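Mosquitocidal toxin (Lysinibacillus sphaericus, PDB 2VSE) kills mosquitoes, probably by ADP-ribosylating target proteins with an enzymatic domain that is joined to four ricin-B-like lectin domains. Local coordinates at residues N202-N207 / E405-K410; E272-N277 / N306-I311. One frame throughout, in Å; residues are numbered along the deposited sequence.

Interaction 1: residues N202-N207 / E405-K410; sequences NPSTLN and EWLIEK
P203 and K410 meet where a type I beta turn, N202 to T205, lies against strand 406-410, the last strand of the first ricin-B-like beta-trefoil. The turn belongs to the loop between strands 190-196 and 217-219, neighbours in the mixed sheet of the ADP-ribosyltransferase-like part, while 406-410 belongs to a lectin sheet; the contact thus joins enzyme to lectin.

One direct hydrogen bond joins the two segments: K410 N gives its proton to P203 O at 3.0 Å, arriving from above the carbonyl plane. A water adds a second polar link, accepting from N207 ND2 and donating to I408 O.

The side chains meet mainly through carbon atoms. The ring of P203 lies alongside the E409 side chain, P203 CG to E409 CG at 3.7 Å, both pointing the same way. With CG anti to the backbone N (chi1 -177°), the extended E409 chain runs along the ring, CG, CD and OE2 all near P203 CG; OE1 forms a salt bridge with K276. S204 CA approaches I408 O at 3.9 Å. L206 CD1 sits 3.7 Å from K410 CB, while the lysine bends away to give NZ to E272 O.

Inside the turn, N202 OD1 takes S204 N in an Asx turn and also S204 OG at 2.9 Å, and N202 O accepts from both T205 N and T205 OG1, the hydroxyl lying in the carbonyl plane at 3.0 Å.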
loop_
_atom_site.group_PDB
_atom_site.type_symbol
_atom_site.label_atom_id
_atom_site.label_comp_id
_atom_site.label_asym_id
_atom_site.label_seq_id
_atom_site.Cartn_x
_atom_site.Cartn_y
_atom_site.Cartn_z
ATOM N N ASN A 202 -2.930 2.951 -16.369
ATOM C CA ASN A 202 -3.167 3.592 -17.673
ATOM C C ASN A 202 -3.834 2.607 -18.638
ATOM O O ASN A 202 -3.155 1.916 -19.390
ATOM C CB ASN A 202 -1.874 4.168 -18.274
ATOM C CG ASN A 202 -2.129 5.116 -19.454
ATOM O OD1 ASN A 202 -3.116 4.998 -20.185
ATOM N ND2 ASN A 202 -1.214 6.052 -19.651
ATOM N N PRO A 203 -5.178 2.551 -18.618
ATOM C CA PRO A 203 -5.938 1.598 -19.430
ATOM C C PRO A 203 -5.913 1.889 -20.938
ATOM O O PRO A 203 -6.592 1.196 -21.705
ATOM C CB PRO A 203 -7.365 1.763 -18.898
ATOM C CG PRO A 203 -7.418 3.201 -18.484
ATOM C CD PRO A 203 -6.075 3.411 -17.822
ATOM N N SER A 204 -5.164 2.901 -21.361
ATOM C CA SER A 204 -5.000 3.155 -22.794
ATOM C C SER A 204 -3.647 2.659 -23.357
ATOM O O SER A 204 -3.357 2.841 -24.532
ATOM C CB SER A 204 -5.250 4.628 -23.127
ATOM O OG SER A 204 -4.091 5.399 -22.892
ATOM N N THR A 205 -2.835 2.030 -22.515
ATOM C CA THR A 205 -1.557 1.454 -22.946
ATOM C C THR A 205 -1.593 -0.076 -22.920
ATOM O O THR A 205 -0.560 -0.732 -23.062
ATOM C CB THR A 205 -0.361 1.936 -22.077
ATOM O OG1 THR A 205 -0.552 1.500 -20.730
ATOM C CG2 THR A 205 -0.198 3.459 -22.129
ATOM N N LEU A 206 -2.785 -0.640 -22.751
ATOM C CA LEU A 206 -2.926 -2.084 -22.627
ATOM C C LEU A 206 -2.602 -2.816 -23.919
ATOM O O LEU A 206 -2.277 -4.005 -23.903
ATOM C CB LEU A 206 -4.318 -2.456 -22.124
ATOM C CG LEU A 206 -4.711 -1.981 -20.712
ATOM C CD1 LEU A 206 -5.832 -2.848 -20.204
ATOM C CD2 LEU A 206 -3.546 -2.018 -19.720
ATOM N N ASN A 207 -2.675 -2.108 -25.039
ATOM C CA ASN A 207 -2.352 -2.719 -26.306
ATOM C C ASN A 207 -0.886 -2.539 -26.717
ATOM O O ASN A 207 -0.493 -2.935 -27.812
ATOM C CB ASN A 207 -3.336 -2.258 -27.386
ATOM C CG ASN A 207 -4.682 -2.945 -27.263
ATOM O OD1 ASN A 207 -4.765 -4.177 -27.334
ATOM N ND2 ASN A 207 -5.748 -2.156 -27.079
ATOM N N GLU A 405 -7.565 12.323 -34.241
ATOM C CA GLU A 405 -6.757 11.471 -33.366
ATOM C C GLU A 405 -7.604 10.975 -32.192
ATOM O O GLU A 405 -8.396 11.732 -31.619
ATOM C CB GLU A 405 -5.479 12.191 -32.902
ATOM C CG GLU A 405 -4.473 12.480 -34.031
ATOM C CD GLU A 405 -3.084 12.915 -33.535
ATOM O OE1 GLU A 405 -2.603 13.987 -33.954
ATOM O OE2 GLU A 405 -2.464 12.186 -32.732
ATOM N N TRP A 406 -7.452 9.696 -31.855
ATOM C CA TRP A 406 -8.289 9.063 -30.834
ATOM C C TRP A 406 -7.502 8.231 -29.825
ATOM O O TRP A 406 -6.417 7.721 -30.134
ATOM C CB TRP A 406 -9.339 8.156 -31.484
ATOM C CG TRP A 406 -10.183 8.832 -32.519
ATOM C CD1 TRP A 406 -9.874 9.018 -33.839
ATOM C CD2 TRP A 406 -11.479 9.405 -32.326
ATOM N NE1 TRP A 406 -10.893 9.675 -34.473
ATOM C CE2 TRP A 406 -11.895 9.922 -33.572
ATOM C CE3 TRP A 406 -12.331 9.528 -31.226
ATOM C CZ2 TRP A 406 -13.129 10.555 -33.746
ATOM C CZ3 TRP A 406 -13.556 10.165 -31.399
ATOM C CH2 TRP A 406 -13.940 10.671 -32.653
ATOM N N LEU A 407 -8.076 8.080 -28.630
ATOM C CA LEU A 407 -7.606 7.116 -27.642
ATOM C C LEU A 407 -8.543 5.911 -27.625
ATOM O O LEU A 407 -9.767 6.057 -27.634
ATOM C CB LEU A 407 -7.565 7.743 -26.250
ATOM C CG LEU A 407 -6.552 8.849 -25.939
ATOM C CD1 LEU A 407 -6.945 9.554 -24.667
ATOM C CD2 LEU A 407 -5.139 8.300 -25.810
ATOM N N ILE A 408 -7.960 4.719 -27.622
ATOM C CA ILE A 408 -8.724 3.489 -27.481
ATOM C C ILE A 408 -8.487 2.983 -26.067
ATOM O O ILE A 408 -7.439 2.400 -25.777
ATOM C CB ILE A 408 -8.312 2.433 -28.520
ATOM C CG1 ILE A 408 -8.507 2.992 -29.936
ATOM C CG2 ILE A 408 -9.130 1.145 -28.337
ATOM C CD1 ILE A 408 -7.946 2.131 -31.034
ATOM N N GLU A 409 -9.460 3.224 -25.192
ATOM C CA GLU A 409 -9.309 2.942 -23.765
ATOM C C GLU A 409 -10.074 1.694 -23.338
ATOM O O GLU A 409 -11.272 1.581 -23.585
ATOM C CB GLU A 409 -9.741 4.153 -22.923
ATOM C CG GLU A 409 -9.532 3.944 -21.438
ATOM C CD GLU A 409 -10.015 5.104 -20.567
ATOM O OE1 GLU A 409 -9.669 6.281 -20.851
ATOM O OE2 GLU A 409 -10.716 4.823 -19.567
ATOM N N LYS A 410 -9.369 0.774 -22.684
ATOM C CA LYS A 410 -9.969 -0.453 -22.170
ATOM C C LYS A 410 -10.943 -0.135 -21.038
ATOM O O LYS A 410 -10.596 0.586 -20.112
ATOM C CB LYS A 410 -8.883 -1.421 -21.675
ATOM C CG LYS A 410 -9.425 -2.689 -21.004
ATOM C CD LYS A 410 -10.127 -3.612 -22.010
ATOM C CE LYS A 410 -10.993 -4.666 -21.326
ATOM N NZ LYS A 410 -12.434 -4.244 -21.194
HETATM O O HOH W 1 -5.864 0.424 -26.710
#

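Interaction 2: residues E272-N277 / N306-I311; sequences EYQIKN and NQKWNI
Y273 and W309 pair their backbones in both directions, an antiparallel hydrogen-bonded pair in the first ricin-B-like beta-trefoil. Y273 N reaches W309 O at 2.9 Å and W309 N reaches Y273 O at 3.0 Å, both bonds nearly straight. E272 and N310 form the adjacent non-hydrogen-bonded pair, with N310 ND2 close against E272 CA and CB.

Q274 carries the contact past the end of the paired strands. Q274 CB lies 4.1 Å from Q307 O. Q274 CG, set beside the backbone N (chi1 -73°), comes closer to that oxygen and also touches K308 CG at 4.1 Å. Q274 CD stays within 3.8 Å of Q307 O, and at the tip Q274 NE2 donates to Q307 O at 3.1 Å. The acceptor lies in the plane of the Q274 amide, yet the donor stands 46° out of the carbonyl plane of Q307. Q274 NE2 also bonds N301 OD1. Q307 O thus has a side-chain donor, and a water also lies within bonding distance, bridging to I275 N.

On the face of Y273 and W309, I311 CD1 packs 3.8 Å from Y273 CD2, and I275 CD1 approaches W309 CD1.

Strand 271-277 runs between 309-314 and 406-410, and strand 319-324 lies beyond 309-314. I408 backs Y273 and I311, I322 touches W309, and W309 NE1 bonds V285 O of strand 283-287.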
loop_
_atom_site.group_PDB
_atom_site.type_symbol
_atom_site.label_atom_id
_atom_site.label_comp_id
_atom_site.label_asym_id
_atom_site.label_seq_id
_atom_site.Cartn_x
_atom_site.Cartn_y
_atom_site.Cartn_z
ATOM N N GLU A 272 -13.921 -4.929 -24.983
ATOM C CA GLU A 272 -14.742 -3.742 -24.830
ATOM C C GLU A 272 -13.874 -2.518 -24.569
ATOM O O GLU A 272 -13.039 -2.522 -23.661
ATOM C CB GLU A 272 -15.728 -3.934 -23.690
ATOM C CG GLU A 272 -16.707 -2.800 -23.547
ATOM C CD GLU A 272 -17.628 -3.015 -22.389
ATOM O OE1 GLU A 272 -17.142 -3.059 -21.243
ATOM O OE2 GLU A 272 -18.840 -3.143 -22.631
ATOM N N TYR A 273 -14.092 -1.477 -25.365
ATOM C CA TYR A 273 -13.329 -0.247 -25.275
ATOM C C TYR A 273 -14.251 0.958 -25.328
ATOM O O TYR A 273 -15.409 0.854 -25.756
ATOM C CB TYR A 273 -12.366 -0.139 -26.454
ATOM C CG TYR A 273 -11.287 -1.198 -26.506
ATOM C CD1 TYR A 273 -10.081 -1.035 -25.802
ATOM C CD2 TYR A 273 -11.450 -2.346 -27.274
ATOM C CE1 TYR A 273 -9.084 -1.990 -25.851
ATOM C CE2 TYR A 273 -10.454 -3.318 -27.324
ATOM C CZ TYR A 273 -9.274 -3.134 -26.613
ATOM O OH TYR A 273 -8.280 -4.088 -26.660
ATOM N N GLN A 274 -13.723 2.102 -24.902
ATOM C CA GLN A 274 -14.295 3.394 -25.253
ATOM C C GLN A 274 -13.338 4.118 -26.198
ATOM O O GLN A 274 -12.119 3.976 -26.095
ATOM C CB GLN A 274 -14.560 4.245 -24.023
ATOM C CG GLN A 274 -15.722 3.784 -23.208
ATOM C CD GLN A 274 -16.230 4.875 -22.313
ATOM O OE1 GLN A 274 -15.588 5.238 -21.321
ATOM N NE2 GLN A 274 -17.389 5.426 -22.660
ATOM N N ILE A 275 -13.904 4.880 -27.128
ATOM C CA ILE A 275 -13.104 5.651 -28.077
ATOM C C ILE A 275 -13.246 7.145 -27.768
ATOM O O ILE A 275 -14.340 7.720 -27.880
ATOM C CB ILE A 275 -13.472 5.303 -29.540
ATOM C CG1 ILE A 275 -13.450 3.783 -29.735
ATOM C CG2 ILE A 275 -12.502 5.943 -30.498
ATOM C CD1 ILE A 275 -14.205 3.279 -30.964
ATOM N N LYS A 276 -12.138 7.757 -27.356
ATOM C CA LYS A 276 -12.128 9.142 -26.879
ATOM C C LYS A 276 -11.362 10.037 -27.834
ATOM O O LYS A 276 -10.272 9.674 -28.280
ATOM C CB LYS A 276 -11.451 9.232 -25.514
ATOM C CG LYS A 276 -12.003 8.300 -24.460
ATOM C CD LYS A 276 -11.471 8.679 -23.110
ATOM C CE LYS A 276 -12.135 7.851 -22.015
ATOM N NZ LYS A 276 -11.521 8.166 -20.707
ATOM N N ASN A 277 -11.907 11.213 -28.127
ATOM C CA ASN A 277 -11.230 12.139 -29.020
ATOM C C ASN A 277 -10.050 12.828 -28.342
ATOM O O ASN A 277 -10.084 13.080 -27.137
ATOM C CB ASN A 277 -12.206 13.150 -29.617
ATOM C CG ASN A 277 -11.613 13.887 -30.801
ATOM O OD1 ASN A 277 -10.810 14.808 -30.638
ATOM N ND2 ASN A 277 -11.988 13.468 -32.003
ATOM N N ASN A 306 -24.292 2.489 -24.771
ATOM C CA ASN A 306 -24.185 2.969 -26.164
ATOM C C ASN A 306 -22.929 3.801 -26.432
ATOM O O ASN A 306 -22.710 4.270 -27.551
ATOM C CB ASN A 306 -25.434 3.741 -26.605
ATOM C CG ASN A 306 -25.524 5.140 -25.993
ATOM O OD1 ASN A 306 -24.869 5.448 -25.001
ATOM N ND2 ASN A 306 -26.346 5.987 -26.584
ATOM N N GLN A 307 -22.121 3.998 -25.394
ATOM C CA GLN A 307 -20.849 4.710 -25.518
ATOM C C GLN A 307 -19.667 3.750 -25.419
ATOM O O GLN A 307 -18.531 4.173 -25.197
ATOM C CB GLN A 307 -20.719 5.788 -24.444
ATOM C CG GLN A 307 -21.642 6.956 -24.634
ATOM C CD GLN A 307 -21.497 7.996 -23.547
ATOM O OE1 GLN A 307 -21.445 7.670 -22.359
ATOM N NE2 GLN A 307 -21.445 9.267 -23.948
ATOM N N LYS A 308 -19.946 2.458 -25.580
ATOM C CA LYS A 308 -18.912 1.427 -25.521
ATOM C C LYS A 308 -18.998 0.537 -26.770
ATOM O O LYS A 308 -20.088 0.275 -27.291
ATOM C CB LYS A 308 -19.044 0.585 -24.248
ATOM C CG LYS A 308 -19.048 1.377 -22.940
ATOM C CD LYS A 308 -19.339 0.473 -21.758
ATOM C CE LYS A 308 -19.682 1.265 -20.511
ATOM N NZ LYS A 308 -19.979 0.351 -19.371
ATOM N N TRP A 309 -17.846 0.080 -27.245
ATOM C CA TRP A 309 -17.773 -0.672 -28.490
ATOM C C TRP A 309 -16.916 -1.896 -28.291
ATOM O O TRP A 309 -15.894 -1.843 -27.588
ATOM C CB TRP A 309 -17.183 0.188 -29.623
ATOM C CG TRP A 309 -17.915 1.476 -29.829
ATOM C CD1 TRP A 309 -17.768 2.630 -29.105
ATOM C CD2 TRP A 309 -18.925 1.743 -30.804
ATOM N NE1 TRP A 309 -18.624 3.599 -29.572
ATOM C CE2 TRP A 309 -19.349 3.080 -30.614
ATOM C CE3 TRP A 309 -19.519 0.985 -31.819
ATOM C CZ2 TRP A 309 -20.343 3.677 -31.411
ATOM C CZ3 TRP A 309 -20.515 1.583 -32.612
ATOM C CH2 TRP A 309 -20.908 2.916 -32.403
ATOM N N ASN A 310 -17.350 -3.002 -28.880
ATOM C CA ASN A 310 -16.521 -4.192 -28.970
ATOM C C ASN A 310 -15.694 -4.117 -30.231
ATOM O O ASN A 310 -16.244 -4.063 -31.331
ATOM C CB ASN A 310 -17.365 -5.462 -28.984
ATOM C CG ASN A 310 -17.775 -5.909 -27.590
ATOM O OD1 ASN A 310 -18.749 -6.654 -27.438
ATOM N ND2 ASN A 310 -17.034 -5.478 -26.570
ATOM N N ILE A 311 -14.377 -4.081 -30.080
ATOM C CA ILE A 311 -13.510 -4.006 -31.248
ATOM C C ILE A 311 -13.047 -5.414 -31.562
ATOM O O ILE A 311 -12.570 -6.122 -30.675
ATOM C CB ILE A 311 -12.324 -3.027 -31.032
ATOM C CG1 ILE A 311 -12.859 -1.608 -30.792
ATOM C CG2 ILE A 311 -11.368 -3.063 -32.223
ATOM C CD1 ILE A 311 -11.783 -0.564 -30.558
HETATM O O HOH W 2 -16.659 5.288 -26.964
#

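In the fold
Both interactions involve one antiparallel sheet of the first lectin domain: strand 271-277 stands between 309-314, its partner in interaction 2, and 406-410, which receives the turn in interaction 1. Interaction 2 is a buried contact within the trefoil, built on reciprocal backbone bonds and aliphatic-aromatic packing. Interaction 1 is partly buried and joins that sheet to a loop distant in sequence, through a single direct backbone bond, one water and the flank of a proline. The two touch directly: L407 N probably hydrogen-bonds K276 O at 2.7 Å, and W406 packs on N277. Along the chain, interaction 2 is nested within the span that interaction 1 closes.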